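Side-chain contacts in sugar-binding transcriptional regulator, LacI family (Enterococcus faecalis, PDB 3CS3), which probably regulates transcription by binding DNA through an N-terminal domain while its periplasmic-binding-protein-like domain senses a small sugar-like effector: residues 112-117 and 145-150; 120-125 and 173-178; 134-139 and 210-215; 184-189 and 223-228. All blocks are in the same frame, centred on the assembly; numbering follows the deposited sequence.

Interaction 1: residues 112-117 and 145-150; sequences QFVNVG and TRFGIP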
loop_
_atom_site.group_PDB
_atom_site.type_symbol
_atom_site.label_atom_id
_atom_site.label_comp_id
_atom_site.label_asym_id
_atom_site.label_seq_id
_atom_site.Cartn_x
_atom_site.Cartn_y
_atom_site.Cartn_z
ATOM N N GLN A 112 -10.516 -27.372 -1.798
ATOM C CA GLN A 112 -9.169 -27.867 -2.021
ATOM C C GLN A 112 -8.668 -28.666 -0.828
ATOM O O GLN A 112 -7.909 -29.629 -1.000
ATOM C CB GLN A 112 -8.211 -26.709 -2.311
ATOM C CG GLN A 112 -8.609 -25.840 -3.488
ATOM C CD GLN A 112 -8.494 -26.567 -4.806
ATOM O OE1 GLN A 112 -7.499 -27.239 -5.068
ATOM N NE2 GLN A 112 -9.514 -26.437 -5.646
ATOM N N PHE A 113 -9.075 -28.257 0.375
ATOM C CA PHE A 113 -8.736 -29.000 1.592
ATOM C C PHE A 113 -9.473 -30.335 1.637
ATOM O O PHE A 113 -8.892 -31.345 2.023
ATOM C CB PHE A 113 -9.029 -28.187 2.851
ATOM C CG PHE A 113 -8.191 -26.942 2.983
ATOM C CD1 PHE A 113 -6.941 -26.988 3.597
ATOM C CD2 PHE A 113 -8.663 -25.715 2.509
ATOM C CE1 PHE A 113 -6.171 -25.830 3.727
ATOM C CE2 PHE A 113 -7.907 -24.561 2.624
ATOM C CZ PHE A 113 -6.652 -24.616 3.236
ATOM N N VAL A 114 -10.744 -30.328 1.227
ATOM C CA VAL A 114 -11.536 -31.552 1.075
ATOM C C VAL A 114 -10.881 -32.501 0.063
ATOM O O VAL A 114 -10.565 -33.642 0.406
ATOM C CB VAL A 114 -13.011 -31.258 0.666
ATOM C CG1 VAL A 114 -13.745 -32.541 0.291
ATOM C CG2 VAL A 114 -13.753 -30.534 1.779
ATOM N N ASN A 115 -10.644 -32.009 -1.154
ATOM C CA ASN A 115 -10.086 -32.807 -2.256
ATOM C C ASN A 115 -8.736 -33.461 -1.969
ATOM O O ASN A 115 -8.397 -34.473 -2.583
ATOM C CB ASN A 115 -9.994 -31.971 -3.540
ATOM C CG ASN A 115 -11.357 -31.684 -4.161
ATOM O OD1 ASN A 115 -12.392 -32.115 -3.653
ATOM N ND2 ASN A 115 -11.358 -30.947 -5.265
ATOM N N VAL A 116 -7.986 -32.883 -1.033
ATOM C CA VAL A 116 -6.687 -33.412 -0.618
ATOM C C VAL A 116 -6.816 -34.351 0.606
ATOM O O VAL A 116 -5.864 -35.041 0.984
ATOM C CB VAL A 116 -5.669 -32.244 -0.379
ATOM C CG1 VAL A 116 -5.690 -31.749 1.073
ATOM C CG2 VAL A 116 -4.267 -32.647 -0.794
ATOM N N GLY A 117 -8.001 -34.373 1.213
ATOM C CA GLY A 117 -8.264 -35.206 2.383
ATOM C C GLY A 117 -7.649 -34.696 3.674
ATOM O O GLY A 117 -7.004 -35.459 4.404
ATOM N N THR A 145 -17.814 -29.267 8.094
ATOM C CA THR A 145 -18.781 -30.107 8.801
ATOM C C THR A 145 -19.374 -31.160 7.856
ATOM O O THR A 145 -19.368 -32.355 8.167
ATOM C CB THR A 145 -19.903 -29.236 9.419
ATOM O OG1 THR A 145 -19.315 -28.261 10.290
ATOM C CG2 THR A 145 -20.914 -30.076 10.202
ATOM N N ARG A 146 -19.845 -30.703 6.695
ATOM C CA ARG A 146 -20.427 -31.550 5.651
ATOM C C ARG A 146 -19.532 -32.728 5.276
ATOM O O ARG A 146 -20.020 -33.843 5.075
ATOM C CB ARG A 146 -20.745 -30.704 4.409
ATOM C CG ARG A 146 -21.404 -31.451 3.244
ATOM C CD ARG A 146 -21.989 -30.475 2.231
ATOM N NE ARG A 146 -23.300 -29.982 2.653
ATOM C CZ ARG A 146 -23.724 -28.729 2.502
ATOM N NH1 ARG A 146 -22.942 -27.811 1.953
ATOM N NH2 ARG A 146 -24.935 -28.390 2.918
ATOM N N PHE A 147 -18.226 -32.484 5.204
ATOM C CA PHE A 147 -17.277 -33.520 4.804
ATOM C C PHE A 147 -16.528 -34.163 5.979
ATOM O O PHE A 147 -15.602 -34.944 5.777
ATOM C CB PHE A 147 -16.324 -32.991 3.722
ATOM C CG PHE A 147 -16.996 -32.771 2.401
ATOM C CD1 PHE A 147 -17.160 -33.825 1.509
ATOM C CD2 PHE A 147 -17.495 -31.516 2.059
ATOM C CE1 PHE A 147 -17.802 -33.634 0.287
ATOM C CE2 PHE A 147 -18.138 -31.309 0.844
ATOM C CZ PHE A 147 -18.291 -32.373 -0.047
ATOM N N GLY A 148 -16.952 -33.843 7.198
ATOM C CA GLY A 148 -16.436 -34.493 8.400
ATOM C C GLY A 148 -15.031 -34.083 8.792
ATOM O O GLY A 148 -14.328 -34.839 9.465
ATOM N N ILE A 149 -14.627 -32.883 8.373
ATOM C CA ILE A 149 -13.295 -32.356 8.669
ATOM C C ILE A 149 -13.366 -31.400 9.855
ATOM O O ILE A 149 -14.133 -30.437 9.828
ATOM C CB ILE A 149 -12.648 -31.658 7.440
ATOM C CG1 ILE A 149 -12.528 -32.636 6.271
ATOM C CG2 ILE A 149 -11.267 -31.092 7.789
ATOM C CD1 ILE A 149 -12.321 -31.968 4.919
ATOM N N PRO A 150 -12.592 -31.698 10.920
ATOM C CA PRO A 150 -12.438 -30.821 12.076
ATOM C C PRO A 150 -11.794 -29.487 11.718
ATOM O O PRO A 150 -11.054 -29.392 10.729
ATOM C CB PRO A 150 -11.491 -31.597 13.005
ATOM C CG PRO A 150 -11.442 -32.948 12.507
ATOM C CD PRO A 150 -11.845 -32.955 11.076
#
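The ring of Phe147 carries CG1 of Val114 over one face: the methyl stands 3.8 Å above the ring plane, displaced from the middle toward the rim on the CD1 side. Val114 CG1 lies 4.0 Å from the centroid of the Phe147 ring and 18° off the ring normal, a CH-pi contact, and the valine side chain runs roughly perpendicular to that of the phenylalanine. Val114 uses both of its branches. CG1 is anti to the backbone N (chi1 171°) and goes to the aromatic face, while Val114 CG2 takes the place beside the backbone N and comes 3.7 Å from Ile149 CD1. Val114 CG2 also lies 3.9 Å from Phe147 CD2, so one beta-branched residue fills the angle between an aromatic ring and an aliphatic tip.

The contact joins the last turns of helices 102-115 and 131-146. Both finish in a Schellman motif with a glycine at positive phi, a conformation that glycine adopts readily. Gly117 N bonds back to Val114 O, and Gly148 N to Thr145 O. The second turn swings the chain round so that Phe147 and Ile149, on either side of Gly148, both point their side chains at Val114. On the sheet side, Ile149 and Phe113 both touch Val121 of strand 121-125.

No hydrogen bond or ion pair crosses between the segments. Cohesion here is therefore apolar packing, from dispersion and the exclusion of water, with a weak CH-pi part, and it depends on the fit of shapes: Ile149 is buried, whereas Phe147 sits at the exposed margin.

Interaction 2: residues 120-125 and 173-178; sequences KVLLLS and QPQTEP
Gln175 brings its carboxamide against the methyl end of Leu122, the two side chains meeting head-on. Leu122 CD2 lies 3.8 Å from Gln175 OE1 and 3.9 Å from Gln175 NE2, so the amide rests on hydrocarbon while OE1 accepts a hydrogen bond and NE2 gives one. A bend at chi2 (-79°) turns the amide of Gln175 toward the strand.

Lys120 runs roughly perpendicular to this side chain and donates from NZ to Gln175 OE1 at 3.0 Å. The bond meets the carbonyl at a C=O...N angle of 135°, with the nitrogen tilted 23° out of the carbonyl plane. Lysine suits the spot because its bent chain can span from the start of the strand to the loop, Lys120 CE lying 3.8 Å from Gln175 OE1. Nearer the backbone, Lys120 CB packs against Thr176 OG1 at 3.7 Å. A water adds a second link, donating to Lys120 O at 2.7 Å and more weakly to Pro178 O.

The contact ties the entrance of strand 121-125 to the loop between helix 160-170 and strand 179-183, its neighbour in the parallel sheet. Gln175 NE2 gives its weak hydrogen bond to Ile170 O, and Lys120 NZ has a long, weak ion pair with Glu152.

The mixture belongs to the end of the sheet where strand 121-125 begins: buried Leu122 supplies the apolar floor, while a charged donor and a neutral amide form a hydrogen bond without charge neutralisation between them.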
loop_
_atom_site.group_PDB
_atom_site.type_symbol
_atom_site.label_atom_id
_atom_site.label_comp_id
_atom_site.label_asym_id
_atom_site.label_seq_id
_atom_site.Cartn_x
_atom_site.Cartn_y
_atom_site.Cartn_z
ATOM N N LYS A 120 -7.415 -31.854 9.560
ATOM C CA LYS A 120 -7.873 -30.689 10.315
ATOM C C LYS A 120 -7.535 -29.438 9.505
ATOM O O LYS A 120 -6.482 -29.367 8.864
ATOM C CB LYS A 120 -7.201 -30.603 11.695
ATOM C CG LYS A 120 -8.005 -29.783 12.704
ATOM C CD LYS A 120 -7.135 -28.872 13.561
ATOM C CE LYS A 120 -6.646 -29.560 14.823
ATOM N NZ LYS A 120 -6.129 -28.571 15.813
ATOM N N VAL A 121 -8.430 -28.457 9.525
ATOM C CA VAL A 121 -8.192 -27.196 8.840
ATOM C C VAL A 121 -8.186 -26.074 9.865
ATOM O O VAL A 121 -9.112 -25.946 10.654
ATOM C CB VAL A 121 -9.236 -26.936 7.727
ATOM C CG1 VAL A 121 -9.062 -25.541 7.117
ATOM C CG2 VAL A 121 -9.112 -27.982 6.634
ATOM N N LEU A 122 -7.124 -25.275 9.865
ATOM C CA LEU A 122 -7.045 -24.114 10.742
ATOM C C LEU A 122 -7.525 -22.877 9.978
ATOM O O LEU A 122 -7.020 -22.562 8.903
ATOM C CB LEU A 122 -5.630 -23.955 11.326
ATOM C CG LEU A 122 -5.232 -25.036 12.350
ATOM C CD1 LEU A 122 -4.556 -26.247 11.711
ATOM C CD2 LEU A 122 -4.331 -24.483 13.420
ATOM N N LEU A 123 -8.538 -22.212 10.524
ATOM C CA LEU A 123 -9.181 -21.093 9.849
ATOM C C LEU A 123 -8.717 -19.784 10.458
ATOM O O LEU A 123 -9.217 -19.360 11.498
ATOM C CB LEU A 123 -10.714 -21.209 9.909
ATOM C CG LEU A 123 -11.404 -22.450 9.316
ATOM C CD1 LEU A 123 -12.864 -22.519 9.763
ATOM C CD2 LEU A 123 -11.312 -22.499 7.786
ATOM N N LEU A 124 -7.737 -19.159 9.809
ATOM C CA LEU A 124 -7.214 -17.872 10.250
ATOM C C LEU A 124 -8.114 -16.771 9.688
ATOM O O LEU A 124 -8.041 -16.422 8.505
ATOM C CB LEU A 124 -5.752 -17.715 9.806
ATOM C CG LEU A 124 -4.924 -16.471 10.159
ATOM C CD1 LEU A 124 -5.148 -15.971 11.593
ATOM C CD2 LEU A 124 -3.444 -16.754 9.897
ATOM N N SER A 125 -8.984 -16.255 10.546
ATOM C CA SER A 125 -10.005 -15.318 10.124
ATOM C C SER A 125 -9.565 -13.885 10.355
ATOM O O SER A 125 -8.570 -13.641 11.036
ATOM C CB SER A 125 -11.330 -15.592 10.853
ATOM O OG SER A 125 -11.251 -15.237 12.219
ATOM N N GLN A 173 1.495 -25.428 19.926
ATOM C CA GLN A 173 0.672 -26.607 20.206
ATOM C C GLN A 173 0.892 -27.705 19.163
ATOM O O GLN A 173 1.058 -27.402 17.977
ATOM C CB GLN A 173 -0.814 -26.232 20.261
ATOM C CG GLN A 173 -1.257 -25.602 21.574
ATOM C CD GLN A 173 -1.029 -24.102 21.615
ATOM O OE1 GLN A 173 -1.686 -23.344 20.902
ATOM N NE2 GLN A 173 -0.098 -23.667 22.459
ATOM N N PRO A 174 0.913 -28.982 19.604
ATOM C CA PRO A 174 1.038 -30.109 18.675
ATOM C C PRO A 174 -0.155 -30.207 17.722
ATOM O O PRO A 174 -1.303 -30.314 18.164
ATOM C CB PRO A 174 1.095 -31.333 19.602
ATOM C CG PRO A 174 1.486 -30.792 20.940
ATOM C CD PRO A 174 0.852 -29.442 21.006
ATOM N N GLN A 175 0.130 -30.148 16.424
ATOM C CA GLN A 175 -0.898 -30.211 15.391
ATOM C C GLN A 175 -0.771 -31.507 14.589
ATOM O O GLN A 175 0.086 -32.343 14.890
ATOM C CB GLN A 175 -0.795 -28.994 14.464
ATOM C CG GLN A 175 -0.923 -27.634 15.159
ATOM C CD GLN A 175 -2.363 -27.243 15.477
ATOM O OE1 GLN A 175 -3.318 -27.821 14.946
ATOM N NE2 GLN A 175 -2.520 -26.245 16.341
ATOM N N THR A 176 -1.618 -31.665 13.572
ATOM C CA THR A 176 -1.609 -32.851 12.705
ATOM C C THR A 176 -0.385 -32.825 11.769
ATOM O O THR A 176 0.319 -31.811 11.703
ATOM C CB THR A 176 -2.936 -32.989 11.905
ATOM O OG1 THR A 176 -3.991 -32.316 12.602
ATOM C CG2 THR A 176 -3.323 -34.455 11.730
ATOM N N GLU A 177 -0.147 -33.930 11.056
ATOM C CA GLU A 177 1.116 -34.173 10.338
ATOM C C GLU A 177 1.488 -33.050 9.346
ATOM O O GLU A 177 2.545 -32.434 9.509
ATOM C CB GLU A 177 1.173 -35.588 9.716
ATOM C CG GLU A 177 0.431 -36.694 10.497
ATOM C CD GLU A 177 0.901 -36.854 11.943
ATOM O OE1 GLU A 177 2.128 -36.925 12.178
ATOM O OE2 GLU A 177 0.034 -36.911 12.843
ATOM N N PRO A 178 0.642 -32.775 8.323
ATOM C CA PRO A 178 0.741 -31.411 7.797
ATOM C C PRO A 178 -0.241 -30.456 8.495
ATOM O O PRO A 178 -1.375 -30.840 8.804
ATOM C CB PRO A 178 0.382 -31.576 6.312
ATOM C CG PRO A 178 -0.182 -32.990 6.164
ATOM C CD PRO A 178 -0.317 -33.577 7.541
HETATM O O HOH W 1 -4.117 -29.236 10.076
#

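Interaction 3: residues 134-139 and 210-215; sequences QERLAV and IGFDNS. With GOL (glycerol), chain F.
In what is probably the effector pocket, Arg136 and Phe212 stack beside a bound glycerol, itself probably from the crystallisation liquor. The guanidinium of Arg136 lies flat on one face of Phe212: the planes differ by only 16°, and Arg136 CZ sits 3.8 Å from the centroid of the Phe212 ring, almost straight above its centre. This is a cation-pi stack, and its closest atoms are Arg136 NH2 and Phe212 CE2 at 3.5 Å. With chi1 at -155°, Phe212 extends CG away from its own amide nitrogen, which carries the ring toward helix 131-146.

Stacking leaves the guanidinium edge for polar partners. NH2 of Arg136 donates to glycerol O2 at 2.7 Å, NH1 adds a weak bond to the same oxygen, and Asn102 also accepts from NH2. Glycerol O2 passes a hydrogen bond on to Asp213 OD1 at 2.8 Å, and glycerol O1 donates to Asp213 OD2 at 2.8 Å. One hydroxyl thus bridges arginine and carboxylate, whose charged atoms do not meet directly. Asp132 and Asn185 also bind the glycerol.

An aromatic ring holding an arginine flat, with aspartate and asparagine around the hydroxyls, is consistent with the sugar-binding cleft between the lobes of LacI-family regulators.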
loop_
_atom_site.group_PDB
_atom_site.type_symbol
_atom_site.label_atom_id
_atom_site.label_comp_id
_atom_site.label_asym_id
_atom_site.label_seq_id
_atom_site.Cartn_x
_atom_site.Cartn_y
_atom_site.Cartn_z
ATOM N N GLN A 134 -17.140 -13.076 8.362
ATOM C CA GLN A 134 -18.381 -13.774 8.744
ATOM C C GLN A 134 -18.908 -14.699 7.650
ATOM O O GLN A 134 -19.221 -15.858 7.911
ATOM C CB GLN A 134 -19.481 -12.775 9.090
ATOM C CG GLN A 134 -19.319 -12.056 10.413
ATOM C CD GLN A 134 -20.354 -10.958 10.616
ATOM O OE1 GLN A 134 -21.097 -10.596 9.695
ATOM N NE2 GLN A 134 -20.405 -10.419 11.826
ATOM N N GLU A 135 -19.004 -14.169 6.432
ATOM C CA GLU A 135 -19.441 -14.932 5.264
ATOM C C GLU A 135 -18.477 -16.056 4.927
ATOM O O GLU A 135 -18.910 -17.162 4.608
ATOM C CB GLU A 135 -19.564 -14.015 4.049
ATOM C CG GLU A 135 -20.669 -13.012 4.152
ATOM C CD GLU A 135 -22.015 -13.596 3.800
ATOM O OE1 GLU A 135 -22.229 -13.919 2.609
ATOM O OE2 GLU A 135 -22.858 -13.720 4.713
ATOM N N ARG A 136 -17.176 -15.753 4.986
ATOM C CA ARG A 136 -16.127 -16.726 4.701
ATOM C C ARG A 136 -16.138 -17.848 5.730
ATOM O O ARG A 136 -15.975 -19.010 5.379
ATOM C CB ARG A 136 -14.751 -16.056 4.648
ATOM C CG ARG A 136 -14.404 -15.445 3.300
ATOM C CD ARG A 136 -13.229 -14.470 3.390
ATOM N NE ARG A 136 -13.384 -13.392 2.412
ATOM C CZ ARG A 136 -12.548 -12.370 2.252
ATOM N NH1 ARG A 136 -11.455 -12.256 3.000
ATOM N NH2 ARG A 136 -12.809 -11.457 1.331
ATOM N N LEU A 137 -16.362 -17.483 6.991
ATOM C CA LEU A 137 -16.468 -18.439 8.087
ATOM C C LEU A 137 -17.715 -19.316 7.988
ATOM O O LEU A 137 -17.625 -20.525 8.170
ATOM C CB LEU A 137 -16.433 -17.716 9.433
ATOM C CG LEU A 137 -16.015 -18.526 10.653
ATOM C CD1 LEU A 137 -14.704 -19.246 10.394
ATOM C CD2 LEU A 137 -15.898 -17.598 11.850
ATOM N N ALA A 138 -18.860 -18.711 7.675
ATOM C CA ALA A 138 -20.137 -19.435 7.588
ATOM C C ALA A 138 -20.127 -20.525 6.526
ATOM O O ALA A 138 -20.749 -21.570 6.693
ATOM C CB ALA A 138 -21.288 -18.471 7.330
ATOM N N VAL A 139 -19.407 -20.272 5.444
ATOM C CA VAL A 139 -19.323 -21.204 4.330
ATOM C C VAL A 139 -18.227 -22.257 4.554
ATOM O O VAL A 139 -18.415 -23.433 4.217
ATOM C CB VAL A 139 -19.186 -20.425 2.993
ATOM C CG1 VAL A 139 -18.387 -21.191 1.950
ATOM C CG2 VAL A 139 -20.563 -20.093 2.471
ATOM N N ILE A 210 -3.635 -21.779 2.064
ATOM C CA ILE A 210 -4.362 -21.079 0.997
ATOM C C ILE A 210 -4.823 -19.724 1.534
ATOM O O ILE A 210 -5.372 -19.642 2.635
ATOM C CB ILE A 210 -5.573 -21.883 0.451
ATOM C CG1 ILE A 210 -5.129 -23.255 -0.062
ATOM C CG2 ILE A 210 -6.273 -21.114 -0.685
ATOM C CD1 ILE A 210 -6.240 -24.096 -0.659
ATOM N N GLY A 211 -4.571 -18.665 0.763
ATOM C CA GLY A 211 -4.990 -17.314 1.128
ATOM C C GLY A 211 -6.195 -16.830 0.333
ATOM O O GLY A 211 -6.976 -17.627 -0.184
ATOM N N PHE A 212 -6.326 -15.510 0.234
ATOM C CA PHE A 212 -7.466 -14.847 -0.395
ATOM C C PHE A 212 -6.962 -13.445 -0.706
ATOM O O PHE A 212 -6.265 -12.860 0.127
ATOM C CB PHE A 212 -8.622 -14.771 0.614
ATOM C CG PHE A 212 -10.006 -14.675 0.002
ATOM C CD1 PHE A 212 -10.927 -15.707 0.184
ATOM C CD2 PHE A 212 -10.411 -13.542 -0.707
ATOM C CE1 PHE A 212 -12.227 -15.627 -0.357
ATOM C CE2 PHE A 212 -11.705 -13.452 -1.259
ATOM C CZ PHE A 212 -12.613 -14.496 -1.077
ATOM N N ASP A 213 -7.287 -12.942 -1.904
ATOM C CA ASP A 213 -6.965 -11.573 -2.421
ATOM C C ASP A 213 -6.067 -11.531 -3.650
ATOM O O ASP A 213 -6.175 -10.601 -4.444
ATOM C CB ASP A 213 -6.416 -10.585 -1.369
ATOM C CG ASP A 213 -7.476 -10.117 -0.393
ATOM O OD1 ASP A 213 -8.674 -10.347 -0.651
ATOM O OD2 ASP A 213 -7.100 -9.542 0.648
ATOM N N ASN A 214 -5.179 -12.516 -3.786
ATOM C CA ASN A 214 -4.204 -12.577 -4.884
ATOM C C ASN A 214 -3.271 -11.354 -4.923
ATOM O O ASN A 214 -3.172 -10.649 -5.926
ATOM C CB ASN A 214 -4.912 -12.820 -6.228
ATOM C CG ASN A 214 -3.953 -13.117 -7.370
ATOM O OD1 ASN A 214 -2.919 -13.764 -7.193
ATOM N ND2 ASN A 214 -4.298 -12.635 -8.557
ATOM N N SER A 215 -2.599 -11.108 -3.804
ATOM C CA SER A 215 -1.603 -10.057 -3.716
ATOM C C SER A 215 -0.448 -10.403 -4.643
ATOM O O SER A 215 -0.153 -11.586 -4.857
ATOM C CB SER A 215 -1.106 -9.905 -2.277
ATOM O OG SER A 215 -0.376 -11.038 -1.836
HETATM C C1 GOL F . -9.473 -8.751 3.056
HETATM O O1 GOL F . -8.136 -8.329 2.902
HETATM C C2 GOL F . -10.192 -8.591 1.719
HETATM O O2 GOL F . -10.628 -9.843 1.228
HETATM C C3 GOL F . -11.336 -7.594 1.822
HETATM O O3 GOL F . -12.043 -7.769 3.032
#

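Interaction 4: residues 184-189 and 223-228; sequences FNDEMA and PRLATI
Asp186 and Thr227 join the start of helix 186-196, in the Rossmann-like lobe, to the chain entering strand 227-229 by a hydrogen bond. Thr227 OG1 donates to Asp186 OD1 at 2.8 Å, meeting the oxygen on its syn side and 25° out of the carboxylate plane. The threonine's chi1 of -172° swings its hydroxyl opposite the main-chain nitrogen and toward Asp186; the same OG1 also accepts from Asn214 N of the neighbouring loop. The other carboxylate oxygen, OD2, takes Ser215 N, and OD1 has a weak further bond from Phe212 N. A buried aspartate is thus surrounded by donors, and its place in the first helical turn would probably stabilise its charge as well.

Capping is the second kind. Asn185 is the N-cap, and its OD1 accepts from Met188 N at 3.0 Å with a nearly straight N-H...O angle of 164°. Asparagine suits the position because OD1 accepts a backbone N-H of the first turn, while ND2 can still donate to Phe158 O and glycerol O1.

Apolar packing completes the set. Leu225 runs antiparallel alongside Asp186, Leu225 CD2 lying 3.5 Å from Asp186 OD1 and 3.7 Å from Ala189 CB. The small methyl of Ala189, one turn along the helix, gives the leucine room to lie close.

A water finishes the link: it donates to Asp186 OD2 at 2.6 Å and accepts a weak bond from Arg224 NH2, in the plane of the guanidinium.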
loop_
_atom_site.group_PDB
_atom_site.type_symbol
_atom_site.label_atom_id
_atom_site.label_comp_id
_atom_site.label_asym_id
_atom_site.label_seq_id
_atom_site.Cartn_x
_atom_site.Cartn_y
_atom_site.Cartn_z
ATOM N N PHE A 184 -7.626 -15.998 5.712
ATOM C CA PHE A 184 -8.775 -15.307 5.120
ATOM C C PHE A 184 -8.351 -14.126 4.251
ATOM O O PHE A 184 -9.149 -13.626 3.452
ATOM C CB PHE A 184 -9.803 -14.898 6.190
ATOM C CG PHE A 184 -10.750 -16.018 6.604
ATOM C CD1 PHE A 184 -11.958 -15.720 7.233
ATOM C CD2 PHE A 184 -10.447 -17.364 6.354
ATOM C CE1 PHE A 184 -12.832 -16.734 7.630
ATOM C CE2 PHE A 184 -11.318 -18.383 6.742
ATOM C CZ PHE A 184 -12.516 -18.067 7.374
ATOM N N ASN A 185 -7.105 -13.677 4.423
ATOM C CA ASN A 185 -6.429 -12.896 3.389
ATOM C C ASN A 185 -4.951 -13.226 3.209
ATOM O O ASN A 185 -4.348 -13.878 4.066
ATOM C CB ASN A 185 -6.715 -11.383 3.481
ATOM C CG ASN A 185 -5.958 -10.670 4.603
ATOM O OD1 ASN A 185 -5.169 -11.250 5.359
ATOM N ND2 ASN A 185 -6.204 -9.372 4.698
ATOM N N ASP A 186 -4.398 -12.777 2.079
ATOM C CA ASP A 186 -2.998 -12.983 1.701
ATOM C C ASP A 186 -2.005 -12.354 2.673
ATOM O O ASP A 186 -0.921 -12.882 2.870
ATOM C CB ASP A 186 -2.735 -12.435 0.294
ATOM C CG ASP A 186 -2.987 -13.464 -0.807
ATOM O OD1 ASP A 186 -3.675 -14.483 -0.568
ATOM O OD2 ASP A 186 -2.485 -13.251 -1.930
ATOM N N GLU A 187 -2.379 -11.231 3.274
ATOM C CA GLU A 187 -1.507 -10.546 4.226
ATOM C C GLU A 187 -1.272 -11.335 5.499
ATOM O O GLU A 187 -0.141 -11.381 5.987
ATOM C CB GLU A 187 -2.066 -9.181 4.581
ATOM C CG GLU A 187 -2.112 -8.236 3.416
ATOM C CD GLU A 187 -3.146 -7.177 3.627
ATOM O OE1 GLU A 187 -3.141 -6.577 4.725
ATOM O OE2 GLU A 187 -3.967 -6.969 2.709
ATOM N N MET A 188 -2.334 -11.946 6.033
ATOM C CA MET A 188 -2.206 -12.852 7.179
ATOM C C MET A 188 -1.379 -14.082 6.789
ATOM O O MET A 188 -0.571 -14.559 7.578
ATOM C CB MET A 188 -3.578 -13.249 7.758
ATOM C CG MET A 188 -4.241 -12.163 8.619
ATOM S SD MET A 188 -5.745 -12.628 9.512
ATOM C CE MET A 188 -6.734 -13.253 8.152
ATOM N N ALA A 189 -1.557 -14.562 5.557
ATOM C CA ALA A 189 -0.757 -15.667 5.022
ATOM C C ALA A 189 0.725 -15.316 4.902
ATOM O O ALA A 189 1.573 -16.155 5.196
ATOM C CB ALA A 189 -1.304 -16.133 3.674
ATOM N N PRO A 223 7.313 -20.881 -1.479
ATOM C CA PRO A 223 6.717 -21.082 -2.807
ATOM C C PRO A 223 5.487 -20.196 -3.041
ATOM O O PRO A 223 5.043 -19.525 -2.109
ATOM C CB PRO A 223 6.308 -22.547 -2.765
ATOM C CG PRO A 223 5.945 -22.787 -1.339
ATOM C CD PRO A 223 6.856 -21.907 -0.520
ATOM N N ARG A 224 4.963 -20.191 -4.270
ATOM C CA ARG A 224 3.839 -19.321 -4.661
ATOM C C ARG A 224 2.598 -19.585 -3.810
ATOM O O ARG A 224 2.158 -20.730 -3.656
ATOM C CB ARG A 224 3.554 -19.444 -6.176
ATOM C CG ARG A 224 2.088 -19.386 -6.615
ATOM C CD ARG A 224 1.681 -18.109 -7.329
ATOM N NE ARG A 224 0.856 -17.235 -6.494
ATOM C CZ ARG A 224 -0.067 -16.390 -6.958
ATOM N NH1 ARG A 224 -0.314 -16.296 -8.260
ATOM N NH2 ARG A 224 -0.747 -15.628 -6.115
ATOM N N LEU A 225 2.069 -18.515 -3.226
ATOM C CA LEU A 225 0.918 -18.606 -2.339
ATOM C C LEU A 225 -0.360 -18.881 -3.123
ATOM O O LEU A 225 -0.825 -18.029 -3.889
ATOM C CB LEU A 225 0.782 -17.337 -1.492
ATOM C CG LEU A 225 -0.459 -17.185 -0.598
ATOM C CD1 LEU A 225 -0.541 -18.273 0.467
ATOM C CD2 LEU A 225 -0.465 -15.815 0.047
ATOM N N ALA A 226 -0.898 -20.087 -2.936
ATOM C CA ALA A 226 -2.210 -20.474 -3.463
ATOM C C ALA A 226 -3.266 -19.570 -2.836
ATOM O O ALA A 226 -3.209 -19.269 -1.636
ATOM C CB ALA A 226 -2.497 -21.932 -3.147
ATOM N N THR A 227 -4.213 -19.116 -3.648
ATOM C CA THR A 227 -5.053 -17.992 -3.242
ATOM C C THR A 227 -6.340 -17.900 -4.041
ATOM O O THR A 227 -6.516 -18.596 -5.042
ATOM C CB THR A 227 -4.272 -16.640 -3.364
ATOM O OG1 THR A 227 -5.042 -15.576 -2.794
ATOM C CG2 THR A 227 -3.943 -16.321 -4.832
ATOM N N ILE A 228 -7.235 -17.032 -3.579
ATOM C CA ILE A 228 -8.480 -16.737 -4.276
ATOM C C ILE A 228 -8.372 -15.356 -4.925
ATOM O O ILE A 228 -8.148 -14.353 -4.251
ATOM C CB ILE A 228 -9.693 -16.796 -3.325
ATOM C CG1 ILE A 228 -9.757 -18.145 -2.572
ATOM C CG2 ILE A 228 -10.971 -16.505 -4.081
ATOM C CD1 ILE A 228 -10.066 -19.371 -3.442
HETATM O O HOH W 2 -1.171 -14.551 -3.702
#

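In the fold
All four contacts belong to one lobe, yet their chemistry follows depth. Interactions 3 and 4 are buried and adjoin, centres about 10 Å apart, linked by backbone bonds such as Phe212 O with Asp186 N; they combine charged groups with Phe212 or with Leu225 and Ala189, and both reach the glycerol, interaction 3 through Arg136 and Asp213, interaction 4 through Asn185. Interactions 1 and 2, farther from the chain's centre, are only partly buried: the first is wholly apolar, the second mixes an amide, a lysine and water. Interactions 1 and 3 share helix 131-146 at different heights, while strand 121-125 of interaction 2 touches interaction 1 at Val121, interaction 3 at Leu123 and interaction 4 at Leu124.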